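Local structure of flagellar motor switch protein fliG (Thermotoga maritima, 3AJC) at residues Phe130-Ile135 with Asp164-Lys169. The protein probably forms part of the switch complex at the base of the flagellar basal body, which interacts with chemotaxis proteins and with motor components that determine rotation direction. Sequence-based numbering, arbitrary orientation.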
loop_
_atom_site.group_PDB
_atom_site.type_symbol
_atom_site.label_atom_id
_atom_site.label_comp_id
_atom_site.label_asym_id
_atom_site.label_seq_id
_atom_site.Cartn_x
_atom_site.Cartn_y
_atom_site.Cartn_z
ATOM N N PHE A 130 -1.292 -4.189 -3.449
ATOM C CA PHE A 130 -1.128 -5.577 -3.028
ATOM C C PHE A 130 -0.816 -5.678 -1.534
ATOM O O PHE A 130 0.130 -5.055 -1.050
ATOM C CB PHE A 130 0.018 -6.212 -3.834
ATOM C CG PHE A 130 0.027 -7.717 -3.799
ATOM C CD1 PHE A 130 -0.696 -8.448 -4.735
ATOM C CD2 PHE A 130 0.727 -8.400 -2.813
ATOM C CE1 PHE A 130 -0.734 -9.834 -4.686
ATOM C CE2 PHE A 130 0.698 -9.797 -2.751
ATOM C CZ PHE A 130 -0.032 -10.515 -3.693
ATOM N N VAL A 131 -1.625 -6.428 -0.795
ATOM C CA VAL A 131 -1.367 -6.625 0.631
ATOM C C VAL A 131 -1.000 -8.092 0.826
ATOM O O VAL A 131 -1.198 -8.913 -0.067
ATOM C CB VAL A 131 -2.589 -6.285 1.530
ATOM C CG1 VAL A 131 -2.884 -4.792 1.448
ATOM C CG2 VAL A 131 -3.799 -7.128 1.137
ATOM N N PHE A 132 -0.477 -8.425 1.996
ATOM C CA PHE A 132 -0.056 -9.796 2.243
ATOM C C PHE A 132 -1.122 -10.849 1.976
ATOM O O PHE A 132 -0.816 -11.879 1.394
ATOM C CB PHE A 132 0.480 -9.950 3.667
ATOM C CG PHE A 132 1.309 -11.185 3.863
ATOM C CD1 PHE A 132 2.521 -11.339 3.187
ATOM C CD2 PHE A 132 0.878 -12.201 4.712
ATOM C CE1 PHE A 132 3.300 -12.501 3.361
ATOM C CE2 PHE A 132 1.640 -13.357 4.890
ATOM C CZ PHE A 132 2.852 -13.512 4.214
ATOM N N GLU A 133 -2.365 -10.599 2.389
ATOM C CA GLU A 133 -3.436 -11.567 2.162
ATOM C C GLU A 133 -3.737 -11.723 0.675
ATOM O O GLU A 133 -4.332 -12.716 0.274
ATOM C CB GLU A 133 -4.722 -11.170 2.903
ATOM C CG GLU A 133 -4.701 -11.343 4.422
ATOM C CD GLU A 133 -4.492 -12.787 4.879
ATOM O OE1 GLU A 133 -5.089 -13.709 4.286
ATOM O OE2 GLU A 133 -3.740 -13.000 5.856
ATOM N N ASP A 134 -3.330 -10.755 -0.145
ATOM C CA ASP A 134 -3.570 -10.863 -1.584
ATOM C C ASP A 134 -2.858 -12.084 -2.185
ATOM O O ASP A 134 -3.173 -12.512 -3.300
ATOM C CB ASP A 134 -3.139 -9.580 -2.313
ATOM C CG ASP A 134 -4.138 -8.424 -2.119
ATOM O OD1 ASP A 134 -5.361 -8.668 -2.158
ATOM O OD2 ASP A 134 -3.700 -7.270 -1.944
ATOM N N ILE A 135 -1.903 -12.649 -1.444
ATOM C CA ILE A 135 -1.178 -13.828 -1.901
ATOM C C ILE A 135 -2.158 -14.974 -2.168
ATOM O O ILE A 135 -1.852 -15.902 -2.911
ATOM C CB ILE A 135 -0.114 -14.268 -0.861
ATOM C CG1 ILE A 135 1.030 -13.254 -0.845
ATOM C CG2 ILE A 135 0.436 -15.664 -1.207
ATOM C CD1 ILE A 135 2.040 -13.448 0.276
ATOM N N ASP A 164 -4.986 -18.439 8.789
ATOM C CA ASP A 164 -4.719 -19.871 8.719
ATOM C C ASP A 164 -4.799 -20.380 7.288
ATOM O O ASP A 164 -4.043 -21.257 6.883
ATOM C CB ASP A 164 -5.718 -20.634 9.589
ATOM C CG ASP A 164 -5.509 -20.383 11.075
ATOM O OD1 ASP A 164 -6.302 -20.917 11.879
ATOM O OD2 ASP A 164 -4.554 -19.658 11.440
ATOM N N GLU A 165 -5.724 -19.824 6.525
ATOM C CA GLU A 165 -5.894 -20.227 5.142
ATOM C C GLU A 165 -4.669 -19.836 4.319
ATOM O O GLU A 165 -4.199 -20.602 3.477
ATOM C CB GLU A 165 -7.146 -19.566 4.584
ATOM C CG GLU A 165 -7.277 -19.599 3.097
ATOM C CD GLU A 165 -8.405 -18.704 2.645
ATOM O OE1 GLU A 165 -8.727 -17.767 3.411
ATOM O OE2 GLU A 165 -8.962 -18.918 1.543
ATOM N N LEU A 166 -4.151 -18.637 4.555
ATOM C CA LEU A 166 -2.979 -18.197 3.821
ATOM C C LEU A 166 -1.798 -19.017 4.288
ATOM O O LEU A 166 -0.907 -19.326 3.495
ATOM C CB LEU A 166 -2.705 -16.713 4.054
ATOM C CG LEU A 166 -1.416 -16.191 3.413
ATOM C CD1 LEU A 166 -1.398 -16.547 1.930
ATOM C CD2 LEU A 166 -1.319 -14.680 3.624
ATOM N N LYS A 167 -1.783 -19.354 5.575
ATOM C CA LYS A 167 -0.711 -20.173 6.128
ATOM C C LYS A 167 -0.661 -21.470 5.323
ATOM O O LYS A 167 0.390 -21.871 4.823
ATOM C CB LYS A 167 -0.982 -20.526 7.594
ATOM C CG LYS A 167 -0.957 -19.368 8.582
ATOM C CD LYS A 167 -0.876 -19.914 10.013
ATOM C CE LYS A 167 -0.856 -18.815 11.064
ATOM N NZ LYS A 167 -2.144 -18.076 11.081
ATOM N N GLU A 168 -1.818 -22.116 5.202
ATOM C CA GLU A 168 -1.933 -23.364 4.468
ATOM C C GLU A 168 -1.504 -23.278 3.008
ATOM O O GLU A 168 -0.670 -24.067 2.560
ATOM C CB GLU A 168 -3.366 -23.897 4.555
ATOM C CG GLU A 168 -3.577 -24.860 5.710
ATOM C CD GLU A 168 -2.815 -26.170 5.517
ATOM O OE1 GLU A 168 -3.459 -27.208 5.244
ATOM O OE2 GLU A 168 -1.570 -26.165 5.631
ATOM N N LYS A 169 -2.051 -22.329 2.261
ATOM C CA LYS A 169 -1.678 -22.232 0.857
ATOM C C LYS A 169 -0.169 -22.033 0.662
ATOM O O LYS A 169 0.400 -22.494 -0.332
ATOM C CB LYS A 169 -2.454 -21.117 0.152
ATOM C CG LYS A 169 -2.305 -21.189 -1.364
ATOM C CD LYS A 169 -3.297 -20.308 -2.103
ATOM C CE LYS A 169 -3.238 -20.579 -3.608
ATOM N NZ LYS A 169 -4.110 -19.671 -4.409
#
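Leu-166 reaches from helix 164-171 into the 3-10 segment that begins at Phe-132 and meets three side chains there, Phe-132, Glu-133 and Ile-135. Its two methyl groups are carried forward to the turn, CG lying opposite the backbone N (chi1 175°), and part company at the tip. CD2 comes obliquely to the Phe-132 ring, 3.5 Å from both Phe-132 CD2 and Phe-132 CE2. CD1 goes to Ile-135, whose side chain runs at about a right angle to that of Leu-166; the branch that touches is CG2, 3.7 Å from Leu-166 CD1. The pairing belongs to the all-helical C-terminal domain of FliG, where it packs the turn leading from helix 119-128 to helix 140-147 onto helix 164-171; helix 194-213 adds Ile-204 against Phe-132 and Ile-208 against Ile-135. Glu-133 passes along the border of this apolar patch. Bent at chi2 (-61°), its chain crosses Leu-166 at a slant, with Glu-133 OE2 3.7 Å from Leu-166 CD2 and Glu-133 OE1 3.8 Å from Leu-166 CB. These are van der Waals contacts; the polar anchor is Ser-163, whose OG is hydrogen-bonded to Glu-133 OE1 and also to the backbone N of Leu-166, so that one hydroxyl joins the carboxylate to the start of the helix. Were Glu-133 replaced by alanine, Ser-163 OG would probably lose its carboxylate mate and the flank of Leu-166 at CB and CD2 would be less covered. Further along the same helix, Lys-169 NZ is hydrogen-bonded to the backbone O of Leu-138.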